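Local coordinates for mitochondrial dynamics protein MID49 (Mus musculus, PDB 4WOY) that recruits the fission mediator dynamin-related protein 1 to the mitochondrial outer membrane, regulates its GTPase activity and is required for mitochondrial fission, at residues Phe118-Gly122 with Tyr123-Arg127; Arg229-Leu232 with Leu233-Gly237. The protein carries 1 engineered substitution. All blocks are in the same frame, centred on the assembly; numbering follows the deposited sequence.

Interaction 1: Phe118-Gly122 with Tyr123-Arg127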
# COMPACT_ATOMS: atom_id res chain seq x y z
N PHE A 118 -20.93 -14.04 -1.22
CA PHE A 118 -20.51 -12.65 -1.22
C PHE A 118 -20.94 -11.93 -2.49
O PHE A 118 -20.48 -10.83 -2.77
CB PHE A 118 -18.99 -12.58 -1.05
CG PHE A 118 -18.52 -13.35 0.13
CD1 PHE A 118 -18.79 -12.89 1.43
CD2 PHE A 118 -17.86 -14.57 -0.04
CE1 PHE A 118 -18.38 -13.63 2.54
CE2 PHE A 118 -17.45 -15.31 1.07
CZ PHE A 118 -17.72 -14.84 2.37
N LEU A 119 -21.80 -12.57 -3.27
CA LEU A 119 -22.33 -11.93 -4.45
C LEU A 119 -23.37 -10.86 -4.11
O LEU A 119 -24.29 -11.09 -3.35
CB LEU A 119 -22.96 -12.97 -5.39
CG LEU A 119 -22.06 -13.84 -6.26
CD1 LEU A 119 -22.97 -14.75 -7.05
CD2 LEU A 119 -21.26 -12.96 -7.19
N VAL A 120 -23.18 -9.67 -4.66
CA VAL A 120 -24.23 -8.67 -4.78
C VAL A 120 -24.58 -8.54 -6.25
O VAL A 120 -23.73 -8.15 -7.04
CB VAL A 120 -23.80 -7.32 -4.20
CG1 VAL A 120 -24.86 -6.26 -4.46
CG2 VAL A 120 -23.59 -7.47 -2.74
N GLY A 121 -25.79 -8.93 -6.63
CA GLY A 121 -26.12 -9.15 -8.02
C GLY A 121 -25.23 -10.19 -8.67
O GLY A 121 -25.16 -11.32 -8.20
N GLY A 122 -24.53 -9.81 -9.73
CA GLY A 122 -23.62 -10.71 -10.41
C GLY A 122 -22.14 -10.45 -10.20
O GLY A 122 -21.30 -10.88 -10.99
N TYR A 123 -21.82 -9.72 -9.13
CA TYR A 123 -20.44 -9.40 -8.82
C TYR A 123 -20.06 -9.79 -7.43
O TYR A 123 -20.86 -9.67 -6.49
CB TYR A 123 -20.21 -7.90 -9.00
CG TYR A 123 -20.40 -7.45 -10.42
CD1 TYR A 123 -19.33 -7.46 -11.32
CD2 TYR A 123 -21.65 -7.03 -10.88
CE1 TYR A 123 -19.50 -7.06 -12.65
CE2 TYR A 123 -21.83 -6.62 -12.21
CZ TYR A 123 -20.76 -6.65 -13.08
OH TYR A 123 -20.92 -6.23 -14.38
N LEU A 124 -18.82 -10.23 -7.29
CA LEU A 124 -18.25 -10.52 -5.99
C LEU A 124 -17.97 -9.21 -5.25
O LEU A 124 -17.14 -8.41 -5.68
CB LEU A 124 -16.96 -11.32 -6.15
CG LEU A 124 -16.25 -11.79 -4.89
CD1 LEU A 124 -17.13 -12.74 -4.15
CD2 LEU A 124 -14.96 -12.45 -5.32
N SER A 125 -18.66 -9.01 -4.14
CA SER A 125 -18.64 -7.72 -3.45
C SER A 125 -17.51 -7.60 -2.44
O SER A 125 -17.52 -8.29 -1.45
CB SER A 125 -19.97 -7.47 -2.74
OG SER A 125 -19.92 -6.26 -2.00
N SER A 126 -16.58 -6.68 -2.67
CA SER A 126 -15.54 -6.45 -1.68
C SER A 126 -16.18 -5.99 -0.36
O SER A 126 -15.75 -6.42 0.70
CB SER A 126 -14.51 -5.44 -2.22
OG SER A 126 -15.08 -4.17 -2.36
N ARG A 127 -17.23 -5.17 -0.43
CA ARG A 127 -17.88 -4.63 0.76
C ARG A 127 -18.43 -5.72 1.66
O ARG A 127 -18.29 -5.63 2.87
CB ARG A 127 -19.03 -3.68 0.39
CG ARG A 127 -19.97 -3.37 1.57
CD ARG A 127 -21.10 -2.42 1.17
NE ARG A 127 -21.92 -2.98 0.09
CZ ARG A 127 -22.92 -3.85 0.28
NH1 ARG A 127 -23.24 -4.27 1.50
NH2 ARG A 127 -23.61 -4.29 -0.77

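Interaction 2: Arg229-Leu232 with Leu233-Gly237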
# COMPACT_ATOMS: atom_id res chain seq x y z
N ARG A 229 15.04 3.76 -4.94
CA ARG A 229 14.25 3.29 -3.80
C ARG A 229 14.66 4.01 -2.53
O ARG A 229 13.84 4.26 -1.64
CB ARG A 229 14.39 1.78 -3.59
CG ARG A 229 13.62 0.91 -4.55
CD ARG A 229 14.11 -0.52 -4.43
NE ARG A 229 15.57 -0.55 -4.52
CZ ARG A 229 16.35 -1.53 -4.07
NH1 ARG A 229 15.83 -2.60 -3.48
NH2 ARG A 229 17.66 -1.44 -4.22
N ARG A 230 15.94 4.32 -2.44
CA ARG A 230 16.43 5.10 -1.32
C ARG A 230 15.80 6.50 -1.33
O ARG A 230 15.42 7.04 -0.28
CB ARG A 230 17.96 5.14 -1.40
CG ARG A 230 18.62 6.00 -0.38
CD ARG A 230 20.00 5.46 -0.05
NE ARG A 230 20.82 6.53 0.51
CZ ARG A 230 22.13 6.62 0.34
NH1 ARG A 230 22.76 5.69 -0.36
NH2 ARG A 230 22.78 7.64 0.87
N LEU A 231 15.66 7.09 -2.52
CA LEU A 231 15.03 8.40 -2.67
C LEU A 231 13.54 8.37 -2.31
O LEU A 231 13.01 9.33 -1.75
CB LEU A 231 15.21 8.93 -4.11
CG LEU A 231 14.43 10.24 -4.37
CD1 LEU A 231 14.98 11.37 -3.54
CD2 LEU A 231 14.42 10.63 -5.85
N LEU A 232 12.87 7.28 -2.66
CA LEU A 232 11.45 7.20 -2.32
C LEU A 232 11.29 7.23 -0.78
O LEU A 232 10.39 7.91 -0.26
CB LEU A 232 10.80 5.94 -2.94
CG LEU A 232 9.40 5.56 -2.47
CD1 LEU A 232 8.38 6.68 -2.74
CD2 LEU A 232 8.99 4.27 -3.15
N LEU A 233 12.17 6.54 -0.07
CA LEU A 233 12.11 6.51 1.40
C LEU A 233 12.38 7.88 2.02
O LEU A 233 11.73 8.27 2.98
CB LEU A 233 13.09 5.48 1.95
CG LEU A 233 12.50 4.08 1.84
CD1 LEU A 233 13.57 3.00 2.07
CD2 LEU A 233 11.35 3.92 2.81
N LEU A 234 13.32 8.62 1.44
CA LEU A 234 13.58 10.01 1.82
C LEU A 234 12.35 10.89 1.67
O LEU A 234 11.97 11.63 2.59
CB LEU A 234 14.69 10.60 0.97
CG LEU A 234 16.07 10.45 1.57
CD1 LEU A 234 17.07 10.88 0.54
CD2 LEU A 234 16.15 11.29 2.84
N LEU A 235 11.75 10.84 0.49
CA LEU A 235 10.62 11.70 0.20
C LEU A 235 9.52 11.42 1.17
O LEU A 235 8.86 12.34 1.65
CB LEU A 235 10.12 11.51 -1.24
CG LEU A 235 11.07 11.98 -2.31
CD1 LEU A 235 10.67 11.41 -3.68
CD2 LEU A 235 11.12 13.49 -2.32
N CYS A 236 9.33 10.14 1.49
CA CYS A 236 8.29 9.75 2.42
C CYS A 236 8.55 10.33 3.79
O CYS A 236 7.63 10.88 4.42
CB CYS A 236 8.20 8.22 2.52
SG CYS A 236 7.28 7.40 1.22
N GLY A 237 9.79 10.22 4.26
CA GLY A 237 10.14 10.67 5.60
C GLY A 237 9.95 12.16 5.79
O GLY A 237 9.52 12.62 6.84

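Interaction 1: Phe118-Gly122 with Tyr123-Arg127
The ring of Tyr-123 lies with one face over the carbonyl of Gly-122, whose O sits 3.6 Å from Tyr-123 CG; chi1 of -64° places CG beside the backbone N, which carries the ring over that carbonyl. Ala-99 and Arg-101 of strand 97-102 also touch this side chain. Farther on, Val-120 CG2 comes to 3.7 Å from Arg-127 NH2, approaching the guanidinium obliquely. The bend of the arginine at chi3 brings that end back across the valine at about a right angle. Val-120 CG2 also rests on Ser-125 CB, 3.6 Å away. Where the ring of Phe-118 turns away to pack on helix 126-139, its CB stays behind and touches Leu-124 CD1 at 3.6 Å.

The backbone is a tight beta hairpin with a type II' turn from Val-120 to Tyr-123, and Gly-121 takes the positive phi at its first corner. Val-120 and Tyr-123 form the antiparallel hydrogen-bonded pair: Val-120 N to Tyr-123 O at 3.0 Å, and Tyr-123 N to Val-120 O at 3.2 Å, the latter with its donor well above the carbonyl plane. Leu-119 and Leu-124 are the non-hydrogen-bonded pair, and beyond them Ser-125 N bonds to Phe-118 O at 2.9 Å, nearly straight. Leu-119 CA adds a CH···O contact to Tyr-123 O, which therefore receives both an N-H and a C-H.

Within the MID51-like domain the hairpin lies against strand 97-102, through backbone bonds of Gly-122 with Arg-102 and Leu-124 with Val-100. Ser-125 is the N-cap of helix 126-139, its OG bonding to Val-128 N and Asn-203 OD1, an oxygen that Arg-127 NH2 shares. The chemistry thus divides: backbone bonds hold the turn, and polar side chains tie its exit to the helix start and the Asn-203 loop.

Interaction 2: Arg229-Leu232 with Leu233-Gly237
Leu-235 reaches back one helical turn onto Leu-231, and its atoms meet that residue in sequence. CB lies between two carbonyl oxygens, 3.7 Å from both Leu-231 O and Leu-232 O. CG comes closer to the first of them, 3.3 Å from Leu-231 O. CD1 keeps to Leu-231 O, at 3.7 Å, while also reaching Leu-231 CG at 4.0 Å. The first torsion accounts for this course: with chi1 at -68° CG stands beside Leu-235 N, the very nitrogen that donates to Leu-231 O at 3.0 Å. On the partner, CG is trans to N (chi1 174°), and the two leucines cross obliquely, with Leu-231 CG against Leu-235 CD1 and Leu-231 CD1 against Leu-235 CG.

Next along the helix, Leu-232 and Cys-236 repeat the four-residue spacing with a lighter touch, Leu-232 CD1 standing 4.2 Å from Cys-236 SG. Leu-233 CG lies 3.7 Å from Arg-229 O, a contact with backbone, not with a side chain.

Regular i to i+4 bonds run beneath: Leu-233 N, Leu-234 N, Leu-235 N and Cys-236 N donate in turn to the oxygens of Arg-229, Arg-230, Leu-231 and Leu-232, so these four N-H groups and four oxygens of a largely buried stretch of helix are paired with one another.

Different flanks of helix 228-241 face different neighbours. Leu-231 and Leu-235 pack on Phe-276 of helix 272-288; Leu-232 and Cys-236 lie against Trp-250 of helix 250-261; Leu-234 touches Leu-6 and Phe-9 of helix 2-14. At the N-terminal end the two arginines pin the helix by salt bridges, Arg-229 to Asp-221 of helix 210-224 and Arg-230 to Glu-10 of helix 2-14 as well as Glu-269, giving a helix packed among these four.

Interaction 1 comes first along the chain and interaction 2 about a hundred residues later; their centres lie 38 Å apart, on opposite sides of the chain's centre, with nearest atoms about 25 Å apart and no touch between them. The hairpin of 118-127 belongs to the nucleotidyltransferase-like part, beside strand 97-102 of the mixed sheet and at the start of helix 126-139. The segment 229-237 lies in the helical part of the chain. The two contacts share no helix, strand or sheet, so within this predicted cytoplasmic portion of MID49 each secures a different part, the nucleotidyltransferase-like one and the helical one.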